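Long-range contact in esterase (Xanthomonas oryzae pv. oryzae, PDB 3H2G), which degrades rice cell walls as an esterase of the alpha/beta-hydrolase class and contributes to the virulence of the bacterium: residues L68-L82 against P108-V120. Numbering follows the deposited sequence.
Sequences LIPGGERCSGPYPLL and PLVTRLASQGYVV
Val119 and Val120 slot between Leu68 on one side and Leu81 and Leu82 on the other, so the strand starting at Val119 fills the gap between strands 60-71 and 79-85. Toward Leu68 the pairing is antiparallel: Leu68 N gives a 2.8 Å bond to Val120 O, and Val120 N returns one to a lone pair of Leu68 O. Toward Leu82 it is parallel, with Val119 N bonded to Pro80 O and Leu82 N to Val119 O at 2.7 Å, almost straight at hydrogen (169°).

Packing is tight on both faces of the sheet. On one, Leu68, with CG beside its backbone N (chi1 -56°), sends CD1 across Leu109 at roughly a right angle, 3.7 Å from Leu109 CB, and its CB meets the methyl of Ala114; Leu82 CD2 reaches Leu113 CD1 at 3.6 Å. On the other, Val119 CG1 touches Leu81 CD1. Where strands 60-71 and 79-85 meet the start of strand 119-123, Val119 CG2 touches both Tyr79 CB and Pro70 CD. Pro70 CG sits centrally over one face of the Tyr79 ring, whose hydroxyl meets Cys75 O at the ring edge, in plane.

Gly117, at positive phi (102°), closes helix 108-114 with a Schellman motif, Tyr118 N bonding to Leu113 O and Gly117 N to Ala114 O; Gly117 O is buried beside Tyr79 CB without a polar partner. By contrast, the type I turn Gly72-Cys75 swings outward, Glu73 and Arg74 exposed, with a long salt bridge between them, although a Cys75-Cys42 disulfide ties its base. Strand 119-123, inserted after helix 108-114 between strands 60-71 and 79-85, makes the strand swap, canonically strand 4 between 2 and 3, of the alpha/beta-hydrolase fold.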
loop_
_atom_site.group_PDB
_atom_site.type_symbol
_atom_site.label_atom_id
_atom_site.label_comp_id
_atom_site.label_asym_id
_atom_site.label_seq_id
_atom_site.Cartn_x
_atom_site.Cartn_y
_atom_site.Cartn_z
ATOM N N LEU A 68 14.283 -3.495 -6.933
ATOM C CA LEU A 68 14.822 -2.654 -7.999
ATOM C C LEU A 68 16.195 -2.179 -7.544
ATOM O O LEU A 68 16.328 -1.572 -6.479
ATOM C CB LEU A 68 13.895 -1.460 -8.257
ATOM C CG LEU A 68 12.445 -1.825 -8.599
ATOM C CD1 LEU A 68 11.630 -0.556 -8.835
ATOM C CD2 LEU A 68 12.417 -2.713 -9.838
ATOM N N ILE A 69 17.215 -2.469 -8.345
ATOM C CA ILE A 69 18.585 -2.099 -8.003
ATOM C C ILE A 69 19.172 -1.090 -8.978
ATOM O O ILE A 69 19.213 -1.334 -10.186
ATOM C CB ILE A 69 19.500 -3.347 -7.993
ATOM C CG1 ILE A 69 18.896 -4.428 -7.094
ATOM C CG2 ILE A 69 20.897 -2.969 -7.513
ATOM C CD1 ILE A 69 19.689 -5.727 -7.079
ATOM N N PRO A 70 19.638 0.062 -8.466
ATOM C CA PRO A 70 20.229 1.093 -9.323
ATOM C C PRO A 70 21.699 0.780 -9.587
ATOM O O PRO A 70 22.325 0.026 -8.840
ATOM C CB PRO A 70 20.057 2.360 -8.496
ATOM C CG PRO A 70 20.298 1.852 -7.107
ATOM C CD PRO A 70 19.505 0.552 -7.080
ATOM N N GLY A 71 22.238 1.363 -10.650
ATOM C CA GLY A 71 23.634 1.157 -10.992
ATOM C C GLY A 71 23.993 2.053 -12.160
ATOM O O GLY A 71 23.103 2.577 -12.828
ATOM N N GLY A 72 25.286 2.249 -12.407
ATOM C CA GLY A 72 25.687 3.088 -13.523
ATOM C C GLY A 72 26.881 3.973 -13.228
ATOM O O GLY A 72 27.186 4.247 -12.070
ATOM N N GLU A 73 27.549 4.429 -14.284
ATOM C CA GLU A 73 28.728 5.283 -14.152
ATOM C C GLU A 73 28.470 6.584 -13.396
ATOM O O GLU A 73 29.365 7.111 -12.737
ATOM C CB GLU A 73 29.298 5.605 -15.537
ATOM C CG GLU A 73 28.264 6.094 -16.534
ATOM C CD GLU A 73 28.876 6.495 -17.860
ATOM O OE1 GLU A 73 29.713 5.731 -18.387
ATOM O OE2 GLU A 73 28.516 7.572 -18.380
ATOM N N ARG A 74 27.252 7.105 -13.496
ATOM C CA ARG A 74 26.898 8.345 -12.810
ATOM C C ARG A 74 26.058 7.991 -11.595
ATOM O O ARG A 74 25.417 8.855 -10.996
ATOM C CB ARG A 74 26.068 9.238 -13.733
ATOM C CG ARG A 74 26.654 9.432 -15.118
ATOM C CD ARG A 74 25.715 10.252 -15.987
ATOM N NE ARG A 74 26.214 10.391 -17.353
ATOM C CZ ARG A 74 25.606 11.095 -18.301
ATOM N NH1 ARG A 74 24.473 11.731 -18.036
ATOM N NH2 ARG A 74 26.132 11.165 -19.516
ATOM N N CYS A 75 26.086 6.718 -11.221
ATOM C CA CYS A 75 25.265 6.237 -10.123
ATOM C C CYS A 75 25.958 5.292 -9.143
ATOM O O CYS A 75 25.429 4.229 -8.827
ATOM C CB CYS A 75 24.054 5.540 -10.729
ATOM S SG CYS A 75 22.810 4.931 -9.562
ATOM N N SER A 76 27.136 5.669 -8.660
ATOM C CA SER A 76 27.847 4.821 -7.710
ATOM C C SER A 76 27.116 4.858 -6.370
ATOM O O SER A 76 26.418 5.825 -6.062
ATOM C CB SER A 76 29.286 5.312 -7.532
ATOM O OG SER A 76 29.309 6.640 -7.038
ATOM N N GLY A 77 27.267 3.801 -5.579
ATOM C CA GLY A 77 26.613 3.761 -4.282
ATOM C C GLY A 77 27.320 4.648 -3.272
ATOM O O GLY A 77 28.159 5.465 -3.657
ATOM N N PRO A 78 27.006 4.519 -1.970
ATOM C CA PRO A 78 26.026 3.593 -1.391
ATOM C C PRO A 78 24.611 4.100 -1.651
ATOM O O PRO A 78 24.411 5.292 -1.877
ATOM C CB PRO A 78 26.357 3.611 0.105
ATOM C CG PRO A 78 27.750 4.171 0.174
ATOM C CD PRO A 78 27.754 5.204 -0.904
ATOM N N TYR A 79 23.634 3.199 -1.594
ATOM C CA TYR A 79 22.244 3.568 -1.849
ATOM C C TYR A 79 21.346 3.363 -0.643
ATOM O O TYR A 79 21.552 2.447 0.150
ATOM C CB TYR A 79 21.660 2.716 -2.978
ATOM C CG TYR A 79 22.534 2.580 -4.196
ATOM C CD1 TYR A 79 22.793 3.673 -5.018
ATOM C CD2 TYR A 79 23.098 1.350 -4.529
ATOM C CE1 TYR A 79 23.597 3.545 -6.152
ATOM C CE2 TYR A 79 23.900 1.209 -5.657
ATOM C CZ TYR A 79 24.146 2.310 -6.463
ATOM O OH TYR A 79 24.947 2.172 -7.572
ATOM N N PRO A 80 20.326 4.218 -0.492
ATOM C CA PRO A 80 19.405 4.068 0.636
ATOM C C PRO A 80 18.457 2.926 0.250
ATOM O O PRO A 80 18.296 2.630 -0.936
ATOM C CB PRO A 80 18.694 5.418 0.678
ATOM C CG PRO A 80 18.637 5.801 -0.776
ATOM C CD PRO A 80 20.032 5.446 -1.256
ATOM N N LEU A 81 17.852 2.280 1.241
ATOM C CA LEU A 81 16.924 1.183 0.985
ATOM C C LEU A 81 15.506 1.663 1.266
ATOM O O LEU A 81 15.175 1.998 2.401
ATOM C CB LEU A 81 17.247 -0.014 1.886
ATOM C CG LEU A 81 16.317 -1.226 1.754
ATOM C CD1 LEU A 81 16.413 -1.793 0.352
ATOM C CD2 LEU A 81 16.699 -2.288 2.781
ATOM N N LEU A 82 14.674 1.692 0.229
ATOM C CA LEU A 82 13.292 2.145 0.364
ATOM C C LEU A 82 12.291 0.996 0.290
ATOM O O LEU A 82 12.195 0.314 -0.730
ATOM C CB LEU A 82 12.968 3.166 -0.734
ATOM C CG LEU A 82 11.526 3.681 -0.797
ATOM C CD1 LEU A 82 11.206 4.467 0.460
ATOM C CD2 LEU A 82 11.352 4.560 -2.032
ATOM N N PRO A 108 6.461 4.359 -12.017
ATOM C CA PRO A 108 7.167 5.394 -11.255
ATOM C C PRO A 108 8.228 4.886 -10.277
ATOM O O PRO A 108 9.162 5.616 -9.945
ATOM C CB PRO A 108 6.032 6.160 -10.572
ATOM C CG PRO A 108 4.966 5.119 -10.411
ATOM C CD PRO A 108 5.014 4.384 -11.731
ATOM N N LEU A 109 8.101 3.648 -9.807
ATOM C CA LEU A 109 9.110 3.125 -8.891
ATOM C C LEU A 109 10.440 3.049 -9.627
ATOM O O LEU A 109 11.502 3.261 -9.044
ATOM C CB LEU A 109 8.726 1.738 -8.372
ATOM C CG LEU A 109 7.498 1.670 -7.457
ATOM C CD1 LEU A 109 7.369 0.257 -6.915
ATOM C CD2 LEU A 109 7.633 2.673 -6.316
ATOM N N VAL A 110 10.376 2.747 -10.918
ATOM C CA VAL A 110 11.579 2.664 -11.739
ATOM C C VAL A 110 12.045 4.046 -12.196
ATOM O O VAL A 110 13.193 4.430 -11.980
ATOM C CB VAL A 110 11.342 1.807 -13.008
ATOM C CG1 VAL A 110 12.532 1.935 -13.958
ATOM C CG2 VAL A 110 11.129 0.351 -12.624
ATOM N N THR A 111 11.139 4.789 -12.820
ATOM C CA THR A 111 11.456 6.101 -13.373
ATOM C C THR A 111 11.728 7.249 -12.414
ATOM O O THR A 111 12.492 8.154 -12.743
ATOM C CB THR A 111 10.351 6.560 -14.355
ATOM O OG1 THR A 111 9.136 6.816 -13.636
ATOM C CG2 THR A 111 10.090 5.485 -15.393
ATOM N N ARG A 112 11.120 7.224 -11.232
ATOM C CA ARG A 112 11.308 8.319 -10.285
ATOM C C ARG A 112 12.201 8.024 -9.087
ATOM O O ARG A 112 12.819 8.930 -8.538
ATOM C CB ARG A 112 9.951 8.783 -9.754
ATOM C CG ARG A 112 8.952 9.165 -10.823
ATOM C CD ARG A 112 9.385 10.405 -11.579
ATOM N NE ARG A 112 8.351 10.825 -12.519
ATOM C CZ ARG A 112 8.353 11.982 -13.171
ATOM N NH1 ARG A 112 9.343 12.848 -12.990
ATOM N NH2 ARG A 112 7.355 12.278 -13.993
ATOM N N LEU A 113 12.260 6.763 -8.676
ATOM C CA LEU A 113 13.043 6.398 -7.500
ATOM C C LEU A 113 14.310 5.588 -7.771
ATOM O O LEU A 113 15.416 6.045 -7.473
ATOM C CB LEU A 113 12.136 5.657 -6.512
ATOM C CG LEU A 113 10.977 6.511 -5.970
ATOM C CD1 LEU A 113 10.022 5.644 -5.171
ATOM C CD2 LEU A 113 11.529 7.643 -5.104
ATOM N N ALA A 114 14.159 4.390 -8.327
ATOM C CA ALA A 114 15.321 3.551 -8.610
ATOM C C ALA A 114 16.286 4.246 -9.568
ATOM O O ALA A 114 17.504 4.097 -9.454
ATOM C CB ALA A 114 14.875 2.212 -9.201
ATOM N N SER A 115 15.735 5.005 -10.511
ATOM C CA SER A 115 16.549 5.706 -11.499
ATOM C C SER A 115 17.358 6.829 -10.870
ATOM O O SER A 115 18.253 7.389 -11.506
ATOM C CB SER A 115 15.662 6.293 -12.592
ATOM O OG SER A 115 14.894 7.369 -12.082
ATOM N N GLN A 116 17.033 7.163 -9.625
ATOM C CA GLN A 116 17.732 8.221 -8.913
ATOM C C GLN A 116 18.633 7.687 -7.800
ATOM O O GLN A 116 19.133 8.458 -6.978
ATOM C CB GLN A 116 16.728 9.221 -8.334
ATOM C CG GLN A 116 15.975 10.032 -9.379
ATOM C CD GLN A 116 16.897 10.764 -10.345
ATOM O OE1 GLN A 116 17.979 11.225 -9.970
ATOM N NE2 GLN A 116 16.462 10.891 -11.595
ATOM N N GLY A 117 18.825 6.372 -7.762
ATOM C CA GLY A 117 19.706 5.792 -6.759
ATOM C C GLY A 117 19.061 5.131 -5.557
ATOM O O GLY A 117 19.755 4.747 -4.619
ATOM N N TYR A 118 17.739 5.005 -5.568
ATOM C CA TYR A 118 17.046 4.367 -4.458
ATOM C C TYR A 118 16.856 2.876 -4.709
ATOM O O TYR A 118 16.353 2.479 -5.757
ATOM C CB TYR A 118 15.663 4.992 -4.239
ATOM C CG TYR A 118 15.677 6.398 -3.687
ATOM C CD1 TYR A 118 15.869 7.497 -4.523
ATOM C CD2 TYR A 118 15.499 6.627 -2.323
ATOM C CE1 TYR A 118 15.880 8.793 -4.013
ATOM C CE2 TYR A 118 15.513 7.920 -1.801
ATOM C CZ TYR A 118 15.702 8.995 -2.651
ATOM O OH TYR A 118 15.720 10.271 -2.144
ATOM N N VAL A 119 17.273 2.046 -3.759
ATOM C CA VAL A 119 17.053 0.612 -3.892
ATOM C C VAL A 119 15.611 0.471 -3.417
ATOM O O VAL A 119 15.262 0.946 -2.334
ATOM C CB VAL A 119 17.992 -0.206 -2.977
ATOM C CG1 VAL A 119 17.605 -1.682 -3.012
ATOM C CG2 VAL A 119 19.431 -0.046 -3.440
ATOM N N VAL A 120 14.764 -0.150 -4.230
ATOM C CA VAL A 120 13.361 -0.291 -3.872
ATOM C C VAL A 120 12.958 -1.740 -3.655
ATOM O O VAL A 120 13.199 -2.592 -4.505
ATOM C CB VAL A 120 12.448 0.321 -4.963
ATOM C CG1 VAL A 120 10.989 0.253 -4.521
ATOM C CG2 VAL A 120 12.848 1.762 -5.233
#